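Local structure of BtGH115A (Bacteroides thetaiotaomicron, 5BY3) at residues 663-668 against 768-773; 693-698 against 740-745. The protein acts as a family GH115 4-O-methyl-alpha-glucuronidase with specificity for decorated arabinogalactans. One frame throughout, in Å; residues are numbered along the deposited sequence.

Contact 1. Residues 663-668 against 768-773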
loop_
_atom_site.group_PDB
_atom_site.type_symbol
_atom_site.label_atom_id
_atom_site.label_comp_id
_atom_site.label_asym_id
_atom_site.label_seq_id
_atom_site.Cartn_x
_atom_site.Cartn_y
_atom_site.Cartn_z
ATOM N N LEU A 663 5.461 7.228 -14.019
ATOM C CA LEU A 663 6.143 7.760 -12.854
ATOM C C LEU A 663 6.692 9.181 -13.075
ATOM O O LEU A 663 7.064 9.524 -14.203
ATOM C CB LEU A 663 7.229 6.779 -12.432
ATOM C CG LEU A 663 8.015 7.028 -11.148
ATOM C CD1 LEU A 663 7.125 6.799 -9.958
ATOM C CD2 LEU A 663 9.179 6.055 -11.103
ATOM N N GLY A 664 6.732 9.999 -12.007
ATOM C CA GLY A 664 7.366 11.348 -12.029
ATOM C C GLY A 664 6.451 12.524 -12.359
ATOM O O GLY A 664 5.303 12.329 -12.698
ATOM N N TYR A 665 6.976 13.758 -12.271
ATOM C CA TYR A 665 6.187 14.996 -12.415
ATOM C C TYR A 665 5.388 15.127 -13.741
ATOM O O TYR A 665 4.281 15.676 -13.779
ATOM C CB TYR A 665 7.109 16.203 -12.212
ATOM C CG TYR A 665 7.302 16.665 -10.764
ATOM C CD1 TYR A 665 7.340 15.737 -9.723
ATOM C CD2 TYR A 665 7.490 18.035 -10.454
ATOM C CE1 TYR A 665 7.513 16.139 -8.415
ATOM C CE2 TYR A 665 7.671 18.459 -9.132
ATOM C CZ TYR A 665 7.684 17.489 -8.115
ATOM O OH TYR A 665 7.867 17.796 -6.789
ATOM N N GLU A 666 5.953 14.607 -14.823
ATOM C CA GLU A 666 5.233 14.571 -16.083
ATOM C C GLU A 666 5.228 13.151 -16.681
ATOM O O GLU A 666 5.336 12.981 -17.892
ATOM C CB GLU A 666 5.756 15.638 -17.046
ATOM C CG GLU A 666 7.265 15.563 -17.233
ATOM C CD GLU A 666 7.914 16.867 -17.677
ATOM O OE1 GLU A 666 7.300 17.955 -17.460
ATOM O OE2 GLU A 666 9.051 16.777 -18.225
ATOM N N SER A 667 5.083 12.151 -15.808
ATOM C CA SER A 667 4.849 10.741 -16.187
ATOM C C SER A 667 5.913 10.153 -17.052
ATOM O O SER A 667 5.674 9.128 -17.682
ATOM C CB SER A 667 3.476 10.522 -16.880
ATOM O OG SER A 667 2.467 11.251 -16.226
ATOM N N LYS A 668 7.085 10.781 -17.077
ATOM C CA LYS A 668 8.203 10.340 -17.937
ATOM C C LYS A 668 9.534 10.037 -17.236
ATOM O O LYS A 668 10.559 9.967 -17.885
ATOM C CB LYS A 668 8.389 11.313 -19.112
ATOM C CG LYS A 668 7.305 11.178 -20.190
ATOM C CD LYS A 668 6.946 12.471 -20.906
ATOM C CE LYS A 668 5.626 12.294 -21.658
ATOM N NZ LYS A 668 5.379 13.326 -22.714
ATOM N N LEU A 768 15.947 9.165 -13.286
ATOM C CA LEU A 768 15.856 10.558 -13.696
ATOM C C LEU A 768 14.414 10.958 -13.951
ATOM O O LEU A 768 13.655 10.206 -14.558
ATOM C CB LEU A 768 16.734 10.825 -14.935
ATOM C CG LEU A 768 16.775 12.286 -15.435
ATOM C CD1 LEU A 768 17.512 13.244 -14.505
ATOM C CD2 LEU A 768 17.338 12.380 -16.849
ATOM N N ASP A 769 14.057 12.152 -13.486
ATOM C CA ASP A 769 12.718 12.726 -13.658
ATOM C C ASP A 769 12.788 13.942 -14.562
ATOM O O ASP A 769 12.203 13.932 -15.617
ATOM C CB ASP A 769 12.091 13.106 -12.301
ATOM C CG ASP A 769 10.571 13.123 -12.338
ATOM O OD1 ASP A 769 10.044 12.546 -13.286
ATOM O OD2 ASP A 769 9.892 13.666 -11.423
ATOM N N GLN A 770 13.490 14.992 -14.148
ATOM C CA GLN A 770 13.583 16.222 -14.948
ATOM C C GLN A 770 14.994 16.767 -14.987
ATOM O O GLN A 770 15.815 16.430 -14.143
ATOM C CB GLN A 770 12.657 17.295 -14.415
ATOM C CG GLN A 770 11.190 16.880 -14.461
ATOM C CD GLN A 770 10.265 17.845 -13.738
ATOM O OE1 GLN A 770 10.385 18.057 -12.531
ATOM N NE2 GLN A 770 9.346 18.439 -14.474
ATOM N N VAL A 771 15.269 17.591 -15.987
ATOM C CA VAL A 771 16.480 18.391 -16.079
ATOM C C VAL A 771 16.048 19.792 -16.557
ATOM O O VAL A 771 15.278 19.904 -17.520
ATOM C CB VAL A 771 17.499 17.795 -17.083
ATOM C CG1 VAL A 771 18.746 18.665 -17.124
ATOM C CG2 VAL A 771 17.909 16.361 -16.716
HETATM N N MSE A 772 16.520 20.845 -15.877
HETATM C CA MSE A 772 16.363 22.233 -16.361
HETATM C C MSE A 772 17.694 22.966 -16.477
HETATM O O MSE A 772 18.697 22.557 -15.886
HETATM C CB MSE A 772 15.354 22.990 -15.525
HETATM C CG MSE A 772 13.954 22.402 -15.675
HETATM SE SE MSE A 772 13.635 21.094 -14.240
HETATM C CE MSE A 772 11.832 21.642 -13.651
ATOM N N LEU A 773 17.721 24.055 -17.247
ATOM C CA LEU A 773 19.005 24.710 -17.574
ATOM C C LEU A 773 19.361 26.084 -16.966
ATOM O O LEU A 773 20.416 26.180 -16.369
ATOM C CB LEU A 773 19.439 24.504 -19.037
ATOM C CG LEU A 773 20.694 23.613 -19.226
ATOM C CD1 LEU A 773 20.781 22.326 -18.413
ATOM C CD2 LEU A 773 20.919 23.284 -20.692
HETATM O O HOH W 1 8.344 12.993 -15.637
#
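Gly664 and Asp769 mark the point where an irregular loop, residues 663-668, meets strand 768-772, with their CA atoms 5.8 Å apart. The loop folds on itself in a tight turn closed by Ser667 N and Gly664 O, while the strand carries a classic beta bulge in which Asp769 and Gln770 both face Arg695. The carboxylate of Asp769 reaches the loop because CG stands anti to its backbone N (chi1 -155°). With its syn lone pair, Asp769 OD2 accepts an almost straight hydrogen bond from Tyr665 N at 3.0 Å (167°). Its other oxygen, OD1, lies 3.2 Å from Gly664 CA and takes a bond from a water at 2.9 Å, which in turn accepts from Glu666 N and Lys668 N. One acid thus serves three backbone N-H groups of the loop, two of them through water. A side chain on Gly664 would clash with OD1, and its positive phi also suits glycine. An alanine in place of Asp769 would probably leave Tyr665 N and the water without their acceptor and let the turn drift from the strand. Beside it, the Gln770 side chain crosses that of Tyr665 at about a right angle, OE1 lying 3.6 Å from Tyr665 CD2. The Tyr665 hydroxyl bonds Arg738 O at the end of helix 730-738, and Gln740 NE2 holds both Gln770 OE1 and Asp769 OD2. On the far side of the strand, Leu768 packs on Leu678 and Phe680 of strand 677-682, while Tyr665 O meets Arg491 of helix 476-495, so the loop joins strand 766-772 to that helix.

Contact 2. Residues 693-698 against 740-745; sequences DIRLLP and QAIRKI. With SO4 (sulfate ion), chain B.
Arg695 bends at its second torsion (chi2 -17°), which turns CD across toward Ile742 of the partner strand (CD to Ile742 CG1 3.7 Å), and beyond it the guanidinium comes to lie between Gln740 and Asp693. Gln740 meets it with a chain extended beyond CG; its OE1 accepts from Arg695 NH1 at 2.7 Å, the donor lying in the carbonyl plane although the two flat groups are turned 76° apart. Its NE2, engaged by the neighbouring strand 766-772, fixes the amide's rotation with the oxygen facing the arginine. Another edge of the guanidinium faces Asp693: NE donates to OD1 at 2.9 Å, approaching from above the carboxylate plane, in a salt bridge. Asp693 OD2 also sees Lys744 NZ across the strands, a long salt bridge of 3.8 Å, and the two cations would probably stabilise the carboxylate's charge. Ile742 lies alongside the arginine with its CD1 over one guanidinium face, so a branched apolar chain suits this place. At the outer end, Arg695 NH2 binds sulfate O1 at 2.6 Å; the ion probably comes from the crystallisation liquor. Beneath these charges the backbones pair as an antiparallel ladder: Ile694 exchanges two bonds with Arg743, N to O and O to N each 2.9 Å, and Leu696 likewise forms a two-bond pair with Ala741. On the other face Ile694 and Leu696 pack on Phe709 of strand 708-713, while Arg743 pairs with Glu731 and bonds Ala722 O. Two sheets sharing an apolar core fit a beta-sandwich, consistent with the galactose-binding-like clan of this C-terminal domain.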
loop_
_atom_site.group_PDB
_atom_site.type_symbol
_atom_site.label_atom_id
_atom_site.label_comp_id
_atom_site.label_asym_id
_atom_site.label_seq_id
_atom_site.Cartn_x
_atom_site.Cartn_y
_atom_site.Cartn_z
ATOM N N ASP A 693 19.944 21.833 -13.164
ATOM C CA ASP A 693 18.939 21.502 -12.139
ATOM C C ASP A 693 18.407 20.118 -12.483
ATOM O O ASP A 693 17.700 19.943 -13.458
ATOM C CB ASP A 693 17.834 22.565 -12.205
ATOM C CG ASP A 693 16.829 22.488 -11.052
ATOM O OD1 ASP A 693 16.845 21.498 -10.288
ATOM O OD2 ASP A 693 15.982 23.423 -10.946
ATOM N N ILE A 694 18.795 19.133 -11.699
ATOM C CA ILE A 694 18.524 17.725 -11.988
ATOM C C ILE A 694 17.567 17.184 -10.930
ATOM O O ILE A 694 17.802 17.343 -9.726
ATOM C CB ILE A 694 19.820 16.878 -12.010
ATOM C CG1 ILE A 694 20.800 17.437 -13.032
ATOM C CG2 ILE A 694 19.521 15.420 -12.338
ATOM C CD1 ILE A 694 22.196 16.872 -12.906
ATOM N N ARG A 695 16.482 16.573 -11.390
ATOM C CA ARG A 695 15.431 16.109 -10.523
ATOM C C ARG A 695 15.359 14.590 -10.695
ATOM O O ARG A 695 15.308 14.068 -11.824
ATOM C CB ARG A 695 14.099 16.717 -10.934
ATOM C CG ARG A 695 13.737 18.182 -10.638
ATOM C CD ARG A 695 14.529 18.939 -9.595
ATOM N NE ARG A 695 14.291 20.398 -9.662
ATOM C CZ ARG A 695 13.151 21.032 -9.347
ATOM N NH1 ARG A 695 12.060 20.365 -8.956
ATOM N NH2 ARG A 695 13.088 22.361 -9.435
ATOM N N LEU A 696 15.377 13.878 -9.571
ATOM C CA LEU A 696 15.416 12.429 -9.576
ATOM C C LEU A 696 14.389 11.893 -8.601
ATOM O O LEU A 696 13.912 12.607 -7.722
ATOM C CB LEU A 696 16.804 11.892 -9.206
ATOM C CG LEU A 696 18.029 12.445 -9.929
ATOM C CD1 LEU A 696 18.795 13.379 -8.987
ATOM C CD2 LEU A 696 18.880 11.268 -10.379
ATOM N N LEU A 697 14.046 10.623 -8.767
ATOM C CA LEU A 697 13.172 9.954 -7.817
ATOM C C LEU A 697 13.967 9.887 -6.520
ATOM O O LEU A 697 15.129 9.431 -6.559
ATOM C CB LEU A 697 12.801 8.547 -8.307
ATOM C CG LEU A 697 11.673 7.833 -7.552
ATOM C CD1 LEU A 697 10.351 8.549 -7.772
ATOM C CD2 LEU A 697 11.597 6.344 -7.930
ATOM N N PRO A 698 13.383 10.373 -5.391
ATOM C CA PRO A 698 14.110 10.309 -4.123
ATOM C C PRO A 698 14.108 8.881 -3.517
ATOM O O PRO A 698 13.909 8.708 -2.306
ATOM C CB PRO A 698 13.340 11.273 -3.240
ATOM C CG PRO A 698 11.906 11.118 -3.705
ATOM C CD PRO A 698 11.973 10.771 -5.181
ATOM N N GLN A 740 10.773 14.458 -5.073
ATOM C CA GLN A 740 11.983 14.573 -5.888
ATOM C C GLN A 740 13.176 14.867 -5.010
ATOM O O GLN A 740 13.097 15.757 -4.128
ATOM C CB GLN A 740 11.893 15.706 -6.920
ATOM C CG GLN A 740 10.832 15.569 -7.987
ATOM C CD GLN A 740 10.920 16.643 -9.023
ATOM O OE1 GLN A 740 11.099 17.810 -8.704
ATOM N NE2 GLN A 740 10.815 16.258 -10.276
ATOM N N ALA A 741 14.269 14.135 -5.261
ATOM C CA ALA A 741 15.621 14.604 -4.904
ATOM C C ALA A 741 15.992 15.652 -5.929
ATOM O O ALA A 741 15.553 15.576 -7.084
ATOM C CB ALA A 741 16.637 13.480 -4.913
ATOM N N ILE A 742 16.773 16.638 -5.492
ATOM C CA ILE A 742 17.070 17.820 -6.262
ATOM C C ILE A 742 18.565 18.096 -6.145
ATOM O O ILE A 742 19.069 18.266 -5.025
ATOM C CB ILE A 742 16.321 19.069 -5.754
ATOM C CG1 ILE A 742 14.794 18.926 -5.904
ATOM C CG2 ILE A 742 16.859 20.345 -6.449
ATOM C CD1 ILE A 742 13.998 20.197 -5.539
ATOM N N ARG A 743 19.260 18.156 -7.295
ATOM C CA ARG A 743 20.682 18.529 -7.349
ATOM C C ARG A 743 20.911 19.636 -8.364
ATOM O O ARG A 743 20.689 19.460 -9.573
ATOM C CB ARG A 743 21.590 17.318 -7.626
ATOM C CG ARG A 743 21.699 16.345 -6.479
ATOM C CD ARG A 743 22.593 16.896 -5.354
ATOM N NE ARG A 743 22.617 15.988 -4.184
ATOM C CZ ARG A 743 21.810 16.069 -3.115
ATOM N NH1 ARG A 743 20.885 17.010 -3.017
ATOM N NH2 ARG A 743 21.912 15.169 -2.146
ATOM N N LYS A 744 21.333 20.782 -7.847
ATOM C CA LYS A 744 21.770 21.900 -8.656
ATOM C C LYS A 744 23.285 21.905 -8.791
ATOM O O LYS A 744 24.026 21.607 -7.837
ATOM C CB LYS A 744 21.295 23.208 -8.045
ATOM C CG LYS A 744 19.780 23.316 -8.027
ATOM C CD LYS A 744 19.306 24.714 -7.652
ATOM C CE LYS A 744 17.857 24.938 -8.068
ATOM N NZ LYS A 744 16.930 24.037 -7.343
ATOM N N ILE A 745 23.743 22.218 -9.996
ATOM C CA ILE A 745 25.167 22.416 -10.244
ATOM C C ILE A 745 25.396 23.606 -11.171
ATOM O O ILE A 745 24.637 23.847 -12.118
ATOM C CB ILE A 745 25.872 21.115 -10.722
ATOM C CG1 ILE A 745 27.384 21.252 -10.605
ATOM C CG2 ILE A 745 25.473 20.741 -12.141
ATOM C CD1 ILE A 745 28.093 19.921 -10.457
HETATM S S SO4 B . 9.715 23.811 -7.697
HETATM O O1 SO4 B . 11.042 23.247 -8.058
HETATM O O2 SO4 B . 9.870 25.129 -7.022
HETATM O O3 SO4 B . 8.890 23.963 -8.919
HETATM O O4 SO4 B . 9.059 22.894 -6.740
#

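In the fold
Coming from the N terminus, the chain reaches the loop 663-668 first, then strands 670-672 and 677-682, and enters 693-698 on strand 689-696. It then runs through strands 708-713 and 719-722 and helix 730-738 to 740-745, where contact 2 closes a loop of 41 residues. Only after strand 755-761 does it arrive at 768-773, and contact 1 closes a wider loop of 99 residues, so contact 2 is nested within contact 1. Their centres are about 9 Å apart. Strands 766-772 and 689-696 are neighbours in one sheet, and Tyr665 packs on Gln740, joining the two directly within the C-terminal domain.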